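Side-chain contacts in alpha-Amylase (Thermotoga maritima, PDB 2B5D), which belongs to glycosyl hydrolase family 57 and pairs a barrel-like alpha/beta domain with a helical C-terminal region: residues A147-Y152 with E157-Q162; I163-K168 with F520-R525; E272-Y277 with I285-K290; D322-K327 with E369-S374; S329-L334 with P342-P347. One frame throughout, in Å; residues are numbered along the deposited sequence.

The five contacts fall into two pairs and one outlier. Interactions 1 and 2 share helix 156-174, and their centres lie about 11 Å apart. Interactions 4 and 5 share helix 309-338, again with centres about 11 Å apart. Interaction 3 stands alone, with its centre about 39 to 44 Å from the others. Along the chain, interactions 1, 3 and 4 follow in series, and interaction 5 falls between the two halves of interaction 4. Interaction 2 reaches from helix 156-174 to F520-R525 near the C-terminus, so its span encloses interactions 3, 4 and 5. Interactions 1, 4 and 5 join sheet-flanking helices to their surroundings, while interaction 2 ties the chain end back to one of them.

Interaction 1. Residues A147-Y152 with E157-Q162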
# COMPACT_ATOMS: atom_id res chain seq x y z
N ALA A 147 22.70 -8.25 -15.85
CA ALA A 147 23.14 -7.85 -14.53
C ALA A 147 24.20 -6.75 -14.64
O ALA A 147 24.99 -6.72 -15.58
CB ALA A 147 23.72 -9.09 -13.74
N PHE A 148 24.27 -5.90 -13.64
CA PHE A 148 25.22 -4.83 -13.63
C PHE A 148 26.47 -5.41 -13.00
O PHE A 148 26.54 -5.54 -11.79
CB PHE A 148 24.66 -3.66 -12.82
CG PHE A 148 25.59 -2.50 -12.66
CD1 PHE A 148 26.02 -2.15 -11.40
CD2 PHE A 148 25.92 -1.69 -13.74
CE1 PHE A 148 26.88 -1.05 -11.21
CE2 PHE A 148 26.75 -0.57 -13.56
CZ PHE A 148 27.23 -0.26 -12.27
N LEU A 149 27.48 -5.69 -13.85
CA LEU A 149 28.62 -6.55 -13.46
C LEU A 149 29.49 -5.92 -12.38
O LEU A 149 29.99 -6.64 -11.58
CB LEU A 149 29.44 -7.00 -14.65
CG LEU A 149 28.63 -7.71 -15.72
CD1 LEU A 149 29.45 -7.96 -17.02
CD2 LEU A 149 27.92 -9.01 -15.17
N PRO A 150 29.67 -4.58 -12.38
CA PRO A 150 30.45 -3.99 -11.27
C PRO A 150 29.85 -4.19 -9.88
O PRO A 150 30.57 -4.08 -8.87
CB PRO A 150 30.49 -2.48 -11.62
CG PRO A 150 30.18 -2.40 -13.02
CD PRO A 150 29.27 -3.56 -13.36
N LEU A 151 28.55 -4.43 -9.80
CA LEU A 151 28.01 -4.77 -8.51
C LEU A 151 28.54 -6.12 -7.98
O LEU A 151 28.73 -6.30 -6.79
CB LEU A 151 26.47 -4.77 -8.56
CG LEU A 151 25.76 -4.93 -7.21
CD1 LEU A 151 26.18 -3.85 -6.17
CD2 LEU A 151 24.23 -5.01 -7.43
N TYR A 152 28.81 -7.04 -8.89
CA TYR A 152 29.26 -8.41 -8.59
C TYR A 152 30.77 -8.71 -8.75
O TYR A 152 31.18 -9.88 -8.82
CB TYR A 152 28.48 -9.36 -9.48
CG TYR A 152 27.01 -9.20 -9.20
CD1 TYR A 152 26.47 -9.66 -7.98
CD2 TYR A 152 26.15 -8.53 -10.12
CE1 TYR A 152 25.15 -9.50 -7.68
CE2 TYR A 152 24.78 -8.35 -9.82
CZ TYR A 152 24.30 -8.84 -8.60
OH TYR A 152 22.97 -8.72 -8.25
N GLU A 157 33.19 -15.63 -10.39
CA GLU A 157 32.46 -16.79 -10.96
C GLU A 157 31.12 -16.37 -11.57
O GLU A 157 30.72 -16.86 -12.66
CB GLU A 157 32.22 -17.89 -9.89
CG GLU A 157 33.48 -18.47 -9.15
CD GLU A 157 33.99 -17.53 -8.08
OE1 GLU A 157 34.83 -17.96 -7.29
OE2 GLU A 157 33.57 -16.33 -8.02
N VAL A 158 30.37 -15.50 -10.88
CA VAL A 158 29.04 -15.13 -11.39
C VAL A 158 29.17 -14.15 -12.57
O VAL A 158 28.50 -14.27 -13.62
CB VAL A 158 28.01 -14.71 -10.22
CG1 VAL A 158 28.24 -13.30 -9.71
CG2 VAL A 158 26.52 -14.96 -10.67
N VAL A 159 30.13 -13.25 -12.43
CA VAL A 159 30.48 -12.36 -13.54
C VAL A 159 30.80 -13.07 -14.85
O VAL A 159 30.21 -12.77 -15.90
CB VAL A 159 31.59 -11.41 -13.14
CG1 VAL A 159 32.03 -10.53 -14.35
CG2 VAL A 159 31.15 -10.52 -11.94
N ASN A 160 31.74 -14.04 -14.79
CA ASN A 160 32.24 -14.72 -15.98
C ASN A 160 31.14 -15.64 -16.54
O ASN A 160 30.98 -15.80 -17.77
CB ASN A 160 33.59 -15.42 -15.61
CG ASN A 160 34.31 -16.10 -16.82
OD1 ASN A 160 34.07 -15.78 -17.97
ND2 ASN A 160 35.17 -17.07 -16.53
N ALA A 161 30.37 -16.27 -15.65
CA ALA A 161 29.20 -17.07 -16.03
C ALA A 161 28.12 -16.22 -16.66
O ALA A 161 27.54 -16.62 -17.73
CB ALA A 161 28.63 -17.78 -14.80
N GLN A 162 27.82 -15.05 -16.06
CA GLN A 162 27.03 -14.05 -16.83
C GLN A 162 27.50 -13.86 -18.25
O GLN A 162 26.69 -13.94 -19.20
CB GLN A 162 26.96 -12.70 -16.13
CG GLN A 162 25.94 -12.64 -15.01
CD GLN A 162 24.51 -12.41 -15.49
OE1 GLN A 162 24.29 -11.71 -16.51
NE2 GLN A 162 23.52 -12.98 -14.74
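The beta-alpha connection between strand 137-142 and helix 156-174 turns back onto that helix here, with A147, L149 and Y152 against V158, V159 and Q162. The contact is buried and mainly apolar, without a polar bond between the two segments. Y152 sits against two valines at once. Its CB lies 4.0 Å from V158 CG1 and 3.8 Å from V159 CG2. V159 CG2 stands beside the backbone N of V159, anti to the carbonyl carbon, and reaches close to the backbone as well, 3.2 Å from Y152 O. The Y152 side chain also touches L423 and I427 of helix 418-436, and L299 of the second subunit packs on it.

At the other end Q162 takes over. L149 CD2 comes to 3.9 Å from Q162 CB, and the two side chains cross at a slant. The Q162 chain then bends at chi2 (-81°), which carries the amide to A147. A147 CB lies 3.8 Å from Q162 CD and almost as near to the amide O and N. That buried amide is bonded at both ends: OE1 accepts from the backbone N of T145, and NE2 bonds to Q460 OE1. The whole is a beta-alpha connection of the barrel-like alpha/beta domain, its loop packed on the first turns of the helix that follows.

Interaction 2. Residues I163-K168 with F520-R525; sequences ITVGVK and FRVMAR
T164 has its hydroxyl beside the backbone N (chi1 -60°), which turns OG1 toward R525 and leaves CG2 for V522. R525 meets it with a chain bent at chi2 and chi3. The guanidinium comes in by its edge, with T164 OG1 near its plane. R525 NH2 donates to T164 OG1 at 2.5 Å. This bond is very short, so its exact length is doubtful, as is the path of the R525 chain. T164 OG1 is also bonded to N160 O, one turn earlier in the helix, and to N199 ND2, so several partners hold the hydroxyl.

Beside the polar bond lies a small apolar patch. T164 CG2 is 4.0 Å from V522 CG1, and these two side chains run alongside each other, pointing opposite ways. V165 CG2 lies 4.2 Å from V522 CG2. M523, next to V522, packs instead on E157, V158 and A161 of helix 156-174. The contact joins residues far apart in sequence. A 3-10 segment near the C-terminus, with R525 just after it, docks on helix 156-174 and so joins the C-terminal region to the family 57 alpha/beta domain.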
# COMPACT_ATOMS: atom_id res chain seq x y z
N ILE A 163 28.80 -13.65 -18.45
CA ILE A 163 29.35 -13.48 -19.84
C ILE A 163 29.21 -14.71 -20.71
O ILE A 163 28.69 -14.62 -21.85
CB ILE A 163 30.86 -13.06 -19.80
CG1 ILE A 163 30.98 -11.63 -19.23
CG2 ILE A 163 31.49 -13.17 -21.18
CD1 ILE A 163 32.16 -11.43 -18.36
N THR A 164 29.71 -15.87 -20.20
CA THR A 164 29.69 -17.10 -20.99
C THR A 164 28.34 -17.54 -21.39
O THR A 164 28.14 -18.04 -22.53
CB THR A 164 30.37 -18.31 -20.22
OG1 THR A 164 31.72 -17.98 -19.92
CG2 THR A 164 30.33 -19.54 -21.03
N VAL A 165 27.39 -17.45 -20.45
CA VAL A 165 26.03 -17.83 -20.76
C VAL A 165 25.42 -16.98 -21.88
O VAL A 165 24.82 -17.52 -22.81
CB VAL A 165 25.15 -17.99 -19.49
CG1 VAL A 165 23.67 -18.26 -19.85
CG2 VAL A 165 25.69 -19.17 -18.62
N GLY A 166 25.64 -15.66 -21.82
CA GLY A 166 25.26 -14.78 -22.93
C GLY A 166 25.87 -15.18 -24.25
O GLY A 166 25.16 -15.25 -25.29
N VAL A 167 27.19 -15.43 -24.23
CA VAL A 167 27.94 -15.78 -25.44
C VAL A 167 27.38 -17.05 -26.07
O VAL A 167 27.04 -17.06 -27.27
CB VAL A 167 29.50 -15.89 -25.15
CG1 VAL A 167 30.23 -16.51 -26.30
CG2 VAL A 167 30.09 -14.45 -24.79
N LYS A 168 27.23 -18.10 -25.26
CA LYS A 168 26.65 -19.36 -25.73
C LYS A 168 25.22 -19.20 -26.18
O LYS A 168 24.81 -19.78 -27.22
CB LYS A 168 26.73 -20.43 -24.65
CG LYS A 168 28.13 -20.99 -24.42
CD LYS A 168 28.06 -22.35 -23.71
CE LYS A 168 29.40 -22.72 -23.01
NZ LYS A 168 30.61 -22.36 -23.84
N PHE A 520 25.03 -25.90 -15.08
CA PHE A 520 25.39 -25.28 -13.81
C PHE A 520 26.86 -25.28 -13.60
O PHE A 520 27.36 -24.58 -12.71
CB PHE A 520 24.72 -26.03 -12.63
CG PHE A 520 25.31 -27.41 -12.34
CD1 PHE A 520 26.31 -27.57 -11.39
CD2 PHE A 520 24.86 -28.54 -13.05
CE1 PHE A 520 26.88 -28.83 -11.15
CE2 PHE A 520 25.40 -29.80 -12.80
CZ PHE A 520 26.42 -29.93 -11.86
N ARG A 521 27.57 -26.14 -14.37
CA ARG A 521 29.03 -26.29 -14.21
C ARG A 521 29.87 -25.06 -14.58
O ARG A 521 30.97 -24.86 -13.97
CB ARG A 521 29.54 -27.63 -14.78
CG ARG A 521 29.33 -28.81 -13.75
CD ARG A 521 29.59 -30.22 -14.32
NE ARG A 521 28.57 -30.60 -15.29
CZ ARG A 521 27.58 -31.47 -15.06
NH1 ARG A 521 27.49 -32.13 -13.92
NH2 ARG A 521 26.70 -31.72 -16.01
N VAL A 522 29.30 -24.16 -15.43
CA VAL A 522 29.87 -22.79 -15.56
C VAL A 522 30.30 -22.19 -14.24
O VAL A 522 31.26 -21.41 -14.18
CB VAL A 522 28.96 -21.69 -16.24
CG1 VAL A 522 29.16 -21.59 -17.75
CG2 VAL A 522 27.47 -21.73 -15.79
N MET A 523 29.62 -22.53 -13.16
CA MET A 523 29.92 -21.87 -11.84
C MET A 523 31.07 -22.50 -11.11
O MET A 523 31.52 -22.01 -10.06
CB MET A 523 28.69 -21.84 -10.94
CG MET A 523 27.54 -20.95 -11.51
SD MET A 523 28.01 -19.21 -11.56
CE MET A 523 28.29 -18.75 -9.82
N ALA A 524 31.55 -23.61 -11.63
CA ALA A 524 32.66 -24.28 -10.95
C ALA A 524 34.05 -23.94 -11.55
O ALA A 524 35.07 -24.47 -11.07
CB ALA A 524 32.42 -25.81 -10.92
N ARG A 525 34.09 -23.10 -12.60
CA ARG A 525 35.35 -22.77 -13.30
C ARG A 525 36.26 -21.91 -12.47
O ARG A 525 35.82 -21.28 -11.53
CB ARG A 525 35.12 -22.10 -14.61
CG ARG A 525 34.27 -22.84 -15.56
CD ARG A 525 33.35 -21.75 -15.92
NE ARG A 525 33.47 -21.23 -17.25
CZ ARG A 525 32.95 -20.06 -17.66
NH1 ARG A 525 32.29 -19.22 -16.85
NH2 ARG A 525 33.10 -19.77 -18.94

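Interaction 3. Residues E272-Y277 with I285-K290; sequences EYIKDY and INTGIK
T287 CG2 is the middle of this loose contact, in which methyl groups meet a side chain and a backbone carbonyl. It lies 4.5 Å from I274 CD1 and 4.4 Å from Y277 O. I285 CD1 approaches the same carbonyl, also at 4.4 Å from Y277 O. Nothing polar bridges the two segments, and the distances are those of light van der Waals packing.

The next shell fixes T287. Its chi1 of 60° puts OG1 between the backbone N and the carbonyl carbon, while CG2 faces I274 and Y277. T287 OG1 accepts from I289 N at 3.3 Å, with a fairly straight bond (158°), which makes an ST turn. The same OG1 is bonded to D264 OD1, and the other oxygen of D264 takes the backbone N of G288. On the opposite segment the hydroxyl of Y277 is bonded to E83 and K87.

Around these, I265 of helix 265-268 touches both I274 and T287. Helix 68-91 lies alongside, with L84 on Y277 and E88 on Y273 and I289.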
# COMPACT_ATOMS: atom_id res chain seq x y z
N GLU A 272 -17.86 0.85 -22.96
CA GLU A 272 -18.54 -0.30 -23.58
C GLU A 272 -17.95 -0.62 -24.94
O GLU A 272 -17.85 -1.78 -25.33
CB GLU A 272 -20.06 -0.09 -23.67
CG GLU A 272 -20.84 -1.41 -23.49
CD GLU A 272 -22.32 -1.29 -23.78
OE1 GLU A 272 -22.71 -0.36 -24.51
OE2 GLU A 272 -23.10 -2.13 -23.27
N TYR A 273 -17.54 0.44 -25.64
CA TYR A 273 -16.84 0.32 -26.91
C TYR A 273 -15.49 -0.41 -26.75
O TYR A 273 -15.16 -1.31 -27.53
CB TYR A 273 -16.61 1.72 -27.50
CG TYR A 273 -15.88 1.72 -28.82
CD1 TYR A 273 -14.49 1.54 -28.88
CD2 TYR A 273 -16.58 1.90 -30.01
CE1 TYR A 273 -13.82 1.53 -30.10
CE2 TYR A 273 -15.91 1.90 -31.23
CZ TYR A 273 -14.54 1.72 -31.26
OH TYR A 273 -13.89 1.72 -32.47
N ILE A 274 -14.75 -0.01 -25.72
CA ILE A 274 -13.32 -0.30 -25.61
C ILE A 274 -12.95 -1.49 -24.71
O ILE A 274 -11.79 -1.92 -24.70
CB ILE A 274 -12.52 1.00 -25.22
CG1 ILE A 274 -11.04 0.90 -25.66
CG2 ILE A 274 -12.69 1.37 -23.73
CD1 ILE A 274 -10.83 0.83 -27.17
N LYS A 275 -13.96 -2.05 -24.03
CA LYS A 275 -13.81 -3.06 -22.95
C LYS A 275 -12.83 -4.23 -23.18
O LYS A 275 -11.99 -4.50 -22.31
CB LYS A 275 -15.20 -3.60 -22.52
CG LYS A 275 -15.22 -4.77 -21.48
CD LYS A 275 -14.38 -4.51 -20.19
CE LYS A 275 -14.96 -3.41 -19.28
NZ LYS A 275 -16.05 -3.90 -18.38
N ASP A 276 -12.94 -4.92 -24.31
CA ASP A 276 -12.08 -6.08 -24.56
C ASP A 276 -10.83 -5.78 -25.41
O ASP A 276 -10.38 -6.61 -26.22
CB ASP A 276 -12.90 -7.25 -25.13
CG ASP A 276 -13.64 -6.88 -26.38
OD1 ASP A 276 -13.83 -5.67 -26.63
OD2 ASP A 276 -14.04 -7.81 -27.11
N TYR A 277 -10.27 -4.58 -25.21
CA TYR A 277 -8.97 -4.21 -25.75
C TYR A 277 -8.11 -3.59 -24.66
O TYR A 277 -6.91 -3.40 -24.84
CB TYR A 277 -9.10 -3.28 -26.94
CG TYR A 277 -10.08 -3.76 -27.98
CD1 TYR A 277 -11.35 -3.18 -28.08
CD2 TYR A 277 -9.77 -4.82 -28.84
CE1 TYR A 277 -12.27 -3.63 -29.02
CE2 TYR A 277 -10.68 -5.28 -29.78
CZ TYR A 277 -11.92 -4.68 -29.87
OH TYR A 277 -12.83 -5.11 -30.79
N ILE A 285 -5.87 1.05 -20.24
CA ILE A 285 -4.45 0.97 -20.61
C ILE A 285 -4.29 1.44 -22.05
O ILE A 285 -5.30 1.70 -22.72
CB ILE A 285 -3.89 -0.48 -20.50
CG1 ILE A 285 -4.63 -1.42 -21.45
CG2 ILE A 285 -3.86 -0.97 -19.03
CD1 ILE A 285 -3.95 -2.75 -21.63
N ASN A 286 -3.04 1.54 -22.51
CA ASN A 286 -2.72 1.91 -23.90
C ASN A 286 -3.03 0.78 -24.88
O ASN A 286 -2.84 -0.40 -24.57
CB ASN A 286 -1.25 2.36 -24.04
CG ASN A 286 -1.01 3.80 -23.55
OD1 ASN A 286 0.09 4.15 -23.15
ND2 ASN A 286 -2.04 4.63 -23.60
N THR A 287 -3.52 1.17 -26.05
CA THR A 287 -3.93 0.23 -27.10
C THR A 287 -2.90 0.20 -28.23
O THR A 287 -2.73 -0.83 -28.90
CB THR A 287 -5.33 0.61 -27.70
OG1 THR A 287 -5.27 1.92 -28.28
CG2 THR A 287 -6.41 0.59 -26.65
N GLY A 288 -2.25 1.33 -28.46
CA GLY A 288 -1.31 1.44 -29.56
C GLY A 288 -1.85 2.28 -30.70
O GLY A 288 -1.11 2.67 -31.61
N ILE A 289 -3.14 2.55 -30.66
CA ILE A 289 -3.71 3.50 -31.60
C ILE A 289 -4.02 4.85 -30.95
O ILE A 289 -4.87 4.96 -30.05
CB ILE A 289 -4.82 2.92 -32.58
CG1 ILE A 289 -5.81 4.02 -33.03
CG2 ILE A 289 -5.44 1.57 -32.11
CD1 ILE A 289 -7.04 4.06 -32.28
N LYS A 290 -3.26 5.84 -31.42
CA LYS A 290 -3.14 7.17 -30.81
C LYS A 290 -3.27 8.25 -31.89
O LYS A 290 -2.63 8.16 -32.94
CB LYS A 290 -1.77 7.32 -30.14
CG LYS A 290 -1.23 6.12 -29.38
CD LYS A 290 -0.10 6.58 -28.50
CE LYS A 290 0.84 5.46 -28.12
NZ LYS A 290 0.46 4.80 -26.86

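Interaction 4. Residues D322-K327 with E369-S374; sequences DFLHKK and ELVNES
L324 carries the apolar part of this contact. Its CG stands anti to the backbone N (chi1 176°), which sends both methyls toward helix 360-373. CD2 of L324 lies 4.0 Å from L370 CG, and the two leucine side chains run nearly perpendicular. L324 CD1 rests nearer the backbone, 3.8 Å from L370 O. The same methyl also meets V371 CG2 and S374 CB, each 4.1 Å from L324 CD1. It thus sits among L370, V371 and S374 at the end of helix 360-373.

This is helix-to-helix packing on the outer layer of the alpha/beta domain. V371 also packs on L377 and L379 of strand 377-379, so the second helix is seated against the sheet.

The polar groups lie around this core. S374, where the chain leaves the helix, has its OG bonded to E328 OE1 and to the backbone N of D376. On helix 309-338, K326 NZ bridges to D322 OD2 at 3.1 Å, one turn apart; it meets the syn side of the oxygen, 30° out of the carboxylate plane. D322 OD2 is also bonded to Y252 OH, and K326 makes a cation-pi contact with F213 of the second subunit.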
# COMPACT_ATOMS: atom_id res chain seq x y z
N ASP A 322 19.31 18.38 -39.59
CA ASP A 322 19.99 19.00 -38.47
C ASP A 322 21.10 18.06 -37.95
O ASP A 322 22.26 18.46 -37.79
CB ASP A 322 19.02 19.30 -37.35
CG ASP A 322 19.57 20.28 -36.38
OD1 ASP A 322 19.78 21.42 -36.79
OD2 ASP A 322 19.80 19.95 -35.20
N PHE A 323 20.74 16.82 -37.67
CA PHE A 323 21.68 15.91 -37.09
C PHE A 323 22.86 15.63 -38.04
O PHE A 323 24.02 15.73 -37.60
CB PHE A 323 21.00 14.62 -36.60
CG PHE A 323 21.79 13.93 -35.51
CD1 PHE A 323 22.12 14.62 -34.36
CD2 PHE A 323 22.21 12.61 -35.67
CE1 PHE A 323 22.87 14.02 -33.39
CE2 PHE A 323 22.95 11.99 -34.70
CZ PHE A 323 23.27 12.68 -33.55
N LEU A 324 22.54 15.33 -39.31
CA LEU A 324 23.54 15.26 -40.38
C LEU A 324 24.53 16.42 -40.39
O LEU A 324 25.76 16.20 -40.33
CB LEU A 324 22.87 15.19 -41.75
CG LEU A 324 23.80 15.22 -42.97
CD1 LEU A 324 24.38 13.85 -43.33
CD2 LEU A 324 23.06 15.82 -44.17
N HIS A 325 24.02 17.66 -40.43
CA HIS A 325 24.89 18.82 -40.45
C HIS A 325 25.71 18.90 -39.19
O HIS A 325 26.89 19.21 -39.25
CB HIS A 325 24.13 20.14 -40.82
CG HIS A 325 23.41 20.05 -42.13
ND1 HIS A 325 22.24 20.74 -42.40
CD2 HIS A 325 23.64 19.28 -43.22
CE1 HIS A 325 21.80 20.40 -43.60
NE2 HIS A 325 22.63 19.51 -44.12
N LYS A 326 25.13 18.62 -38.04
CA LYS A 326 25.96 18.52 -36.81
C LYS A 326 27.09 17.45 -36.85
O LYS A 326 28.17 17.69 -36.33
CB LYS A 326 25.07 18.30 -35.60
CG LYS A 326 24.28 19.52 -35.31
CD LYS A 326 23.19 19.30 -34.30
CE LYS A 326 23.12 20.53 -33.45
NZ LYS A 326 22.20 21.50 -34.09
N LYS A 327 26.86 16.31 -37.50
CA LYS A 327 27.88 15.23 -37.50
C LYS A 327 28.99 15.52 -38.53
O LYS A 327 30.16 15.10 -38.35
CB LYS A 327 27.25 13.86 -37.78
CG LYS A 327 26.19 13.36 -36.75
CD LYS A 327 26.75 13.25 -35.35
CE LYS A 327 26.58 14.56 -34.60
NZ LYS A 327 27.13 14.60 -33.22
N GLU A 369 20.15 7.49 -45.12
CA GLU A 369 20.17 7.85 -46.53
C GLU A 369 20.97 9.12 -46.77
O GLU A 369 21.70 9.23 -47.75
CB GLU A 369 18.75 7.94 -47.11
CG GLU A 369 18.03 6.60 -47.16
CD GLU A 369 16.56 6.67 -47.56
OE1 GLU A 369 15.88 7.73 -47.36
OE2 GLU A 369 16.08 5.65 -48.11
N LEU A 370 20.84 10.07 -45.86
CA LEU A 370 21.59 11.32 -45.89
C LEU A 370 23.07 11.09 -45.68
O LEU A 370 23.89 11.66 -46.41
CB LEU A 370 21.05 12.27 -44.84
CG LEU A 370 20.10 13.41 -45.22
CD1 LEU A 370 19.47 13.30 -46.62
CD2 LEU A 370 19.05 13.52 -44.15
N VAL A 371 23.43 10.25 -44.69
CA VAL A 371 24.85 9.92 -44.46
C VAL A 371 25.41 9.21 -45.66
O VAL A 371 26.53 9.49 -46.07
CB VAL A 371 25.09 9.11 -43.15
CG1 VAL A 371 26.47 8.49 -43.15
CG2 VAL A 371 24.98 10.02 -41.93
N ASN A 372 24.64 8.31 -46.24
CA ASN A 372 25.02 7.64 -47.46
C ASN A 372 25.40 8.64 -48.60
O ASN A 372 26.41 8.45 -49.27
CB ASN A 372 23.91 6.70 -47.93
CG ASN A 372 23.90 5.35 -47.20
OD1 ASN A 372 22.86 4.66 -47.18
ND2 ASN A 372 25.02 4.96 -46.60
N GLU A 373 24.61 9.69 -48.79
CA GLU A 373 24.93 10.72 -49.78
C GLU A 373 26.05 11.64 -49.38
O GLU A 373 26.81 12.08 -50.25
CB GLU A 373 23.70 11.56 -50.16
CG GLU A 373 22.65 10.77 -50.98
CD GLU A 373 23.29 9.68 -51.85
OE1 GLU A 373 24.06 10.02 -52.80
OE2 GLU A 373 23.03 8.48 -51.58
N SER A 374 26.18 11.93 -48.08
CA SER A 374 27.25 12.81 -47.58
C SER A 374 28.65 12.46 -48.09
O SER A 374 29.04 11.30 -48.16
CB SER A 374 27.29 12.83 -46.05
OG SER A 374 28.39 13.60 -45.59

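Interaction 5. Residues S329-L334 with P342-P347; sequences SQARRL and PVIVAP
L334 and P342 make the closely packed apolar end of this contact, where helix 309-338 lies over strand 343-349. P342 CB is 3.8 Å from L334 CD2, and P342 CG comes equally near L334 CB. P342 CG also touches the helix backbone, 4.0 Å from A331 O. I344 forms the other close point. Its CG1 stands beside the backbone N (chi1 -69°), and I344 CD1 reaches Q330 OE1 at 3.3 Å. The Q330 side chain, extended beyond CG, lies next to that of I344 but heads the other way.

Between these points the fit is looser. I344 CD1 lies 4.4 Å from L334 CD2 and 4.5 Å from A331 CB. V343 points away from the helix. On the outer side of the helix, R332 turns away from the strand to the exposed surface and pairs with D376.

The helix and strand segments run roughly antiparallel, at 141°, with axes 10.1 Å apart at closest approach. This is the usual helix-on-sheet layering of an alpha/beta domain, and I344 is held in the sheet by backbone bonds to K4 and L6.

Q330 is buried, and its amide is satisfied: NE2 bonds to D238 OD2 and OE1 to K327 NZ. The contact itself therefore rests on van der Waals packing, while the polar bonds of Q330 run to residues beyond the two segments.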
# COMPACT_ATOMS: atom_id res chain seq x y z
N SER A 329 29.78 18.69 -39.51
CA SER A 329 30.55 19.70 -38.85
C SER A 329 31.54 19.05 -37.85
O SER A 329 32.73 19.34 -37.87
CB SER A 329 29.61 20.69 -38.20
OG SER A 329 30.35 21.59 -37.44
N GLN A 330 31.07 18.14 -37.00
CA GLN A 330 31.94 17.51 -35.96
C GLN A 330 33.07 16.66 -36.59
O GLN A 330 34.22 16.79 -36.20
CB GLN A 330 31.08 16.75 -34.93
CG GLN A 330 31.87 15.81 -33.95
CD GLN A 330 30.95 14.86 -33.21
OE1 GLN A 330 30.14 14.14 -33.81
NE2 GLN A 330 31.08 14.85 -31.90
N ALA A 331 32.75 15.88 -37.62
CA ALA A 331 33.73 15.16 -38.36
C ALA A 331 34.87 16.02 -38.92
O ALA A 331 36.06 15.69 -38.74
CB ALA A 331 33.06 14.35 -39.49
N ARG A 332 34.50 17.13 -39.59
CA ARG A 332 35.48 17.95 -40.28
C ARG A 332 36.42 18.57 -39.26
O ARG A 332 37.64 18.55 -39.46
CB ARG A 332 34.79 19.03 -41.13
CG ARG A 332 34.19 18.52 -42.46
CD ARG A 332 33.79 19.73 -43.34
NE ARG A 332 32.97 20.66 -42.55
CZ ARG A 332 31.64 20.72 -42.63
NH1 ARG A 332 30.97 19.94 -43.49
NH2 ARG A 332 31.00 21.58 -41.84
N ARG A 333 35.85 19.10 -38.19
CA ARG A 333 36.63 19.67 -37.11
C ARG A 333 37.63 18.64 -36.51
O ARG A 333 38.76 18.98 -36.15
CB ARG A 333 35.65 20.14 -36.04
CG ARG A 333 36.28 20.64 -34.75
CD ARG A 333 35.21 21.14 -33.78
NE ARG A 333 34.54 20.09 -33.00
CZ ARG A 333 33.25 19.76 -33.09
NH1 ARG A 333 32.42 20.39 -33.95
NH2 ARG A 333 32.78 18.80 -32.31
N LEU A 334 37.18 17.38 -36.39
CA LEU A 334 37.96 16.32 -35.76
C LEU A 334 39.06 15.83 -36.68
O LEU A 334 40.16 15.65 -36.22
CB LEU A 334 37.07 15.14 -35.37
CG LEU A 334 36.59 14.83 -33.93
CD1 LEU A 334 36.79 15.92 -32.91
CD2 LEU A 334 35.13 14.33 -33.97
N PRO A 342 37.80 10.26 -37.49
CA PRO A 342 37.12 10.03 -36.22
C PRO A 342 36.11 8.90 -36.36
O PRO A 342 35.59 8.64 -37.46
CB PRO A 342 36.44 11.36 -35.93
CG PRO A 342 36.26 11.99 -37.32
CD PRO A 342 37.43 11.54 -38.12
N VAL A 343 35.91 8.14 -35.29
CA VAL A 343 34.74 7.28 -35.25
C VAL A 343 33.84 7.73 -34.13
O VAL A 343 34.23 7.87 -32.98
CB VAL A 343 35.00 5.72 -35.47
CG1 VAL A 343 36.45 5.37 -35.54
CG2 VAL A 343 34.19 4.82 -34.53
N ILE A 344 32.65 8.13 -34.52
CA ILE A 344 31.76 8.84 -33.61
C ILE A 344 30.83 7.76 -33.15
O ILE A 344 30.10 7.14 -33.98
CB ILE A 344 31.06 10.04 -34.35
CG1 ILE A 344 32.13 11.11 -34.67
CG2 ILE A 344 29.91 10.54 -33.54
CD1 ILE A 344 31.80 12.10 -35.82
N VAL A 345 30.92 7.45 -31.85
CA VAL A 345 30.09 6.33 -31.33
C VAL A 345 28.86 6.87 -30.61
O VAL A 345 28.96 7.61 -29.58
CB VAL A 345 30.86 5.33 -30.40
CG1 VAL A 345 29.90 4.11 -29.97
CG2 VAL A 345 32.13 4.80 -31.10
N ALA A 346 27.71 6.51 -31.16
CA ALA A 346 26.41 7.04 -30.69
C ALA A 346 25.39 5.92 -30.40
O ALA A 346 24.73 5.41 -31.33
CB ALA A 346 25.86 8.07 -31.71
N PRO A 347 25.35 5.45 -29.14
CA PRO A 347 24.44 4.42 -28.68
C PRO A 347 23.13 4.94 -28.09
O PRO A 347 23.12 5.88 -27.29
CB PRO A 347 25.23 3.74 -27.57
CG PRO A 347 26.03 4.80 -27.01
CD PRO A 347 26.32 5.80 -28.09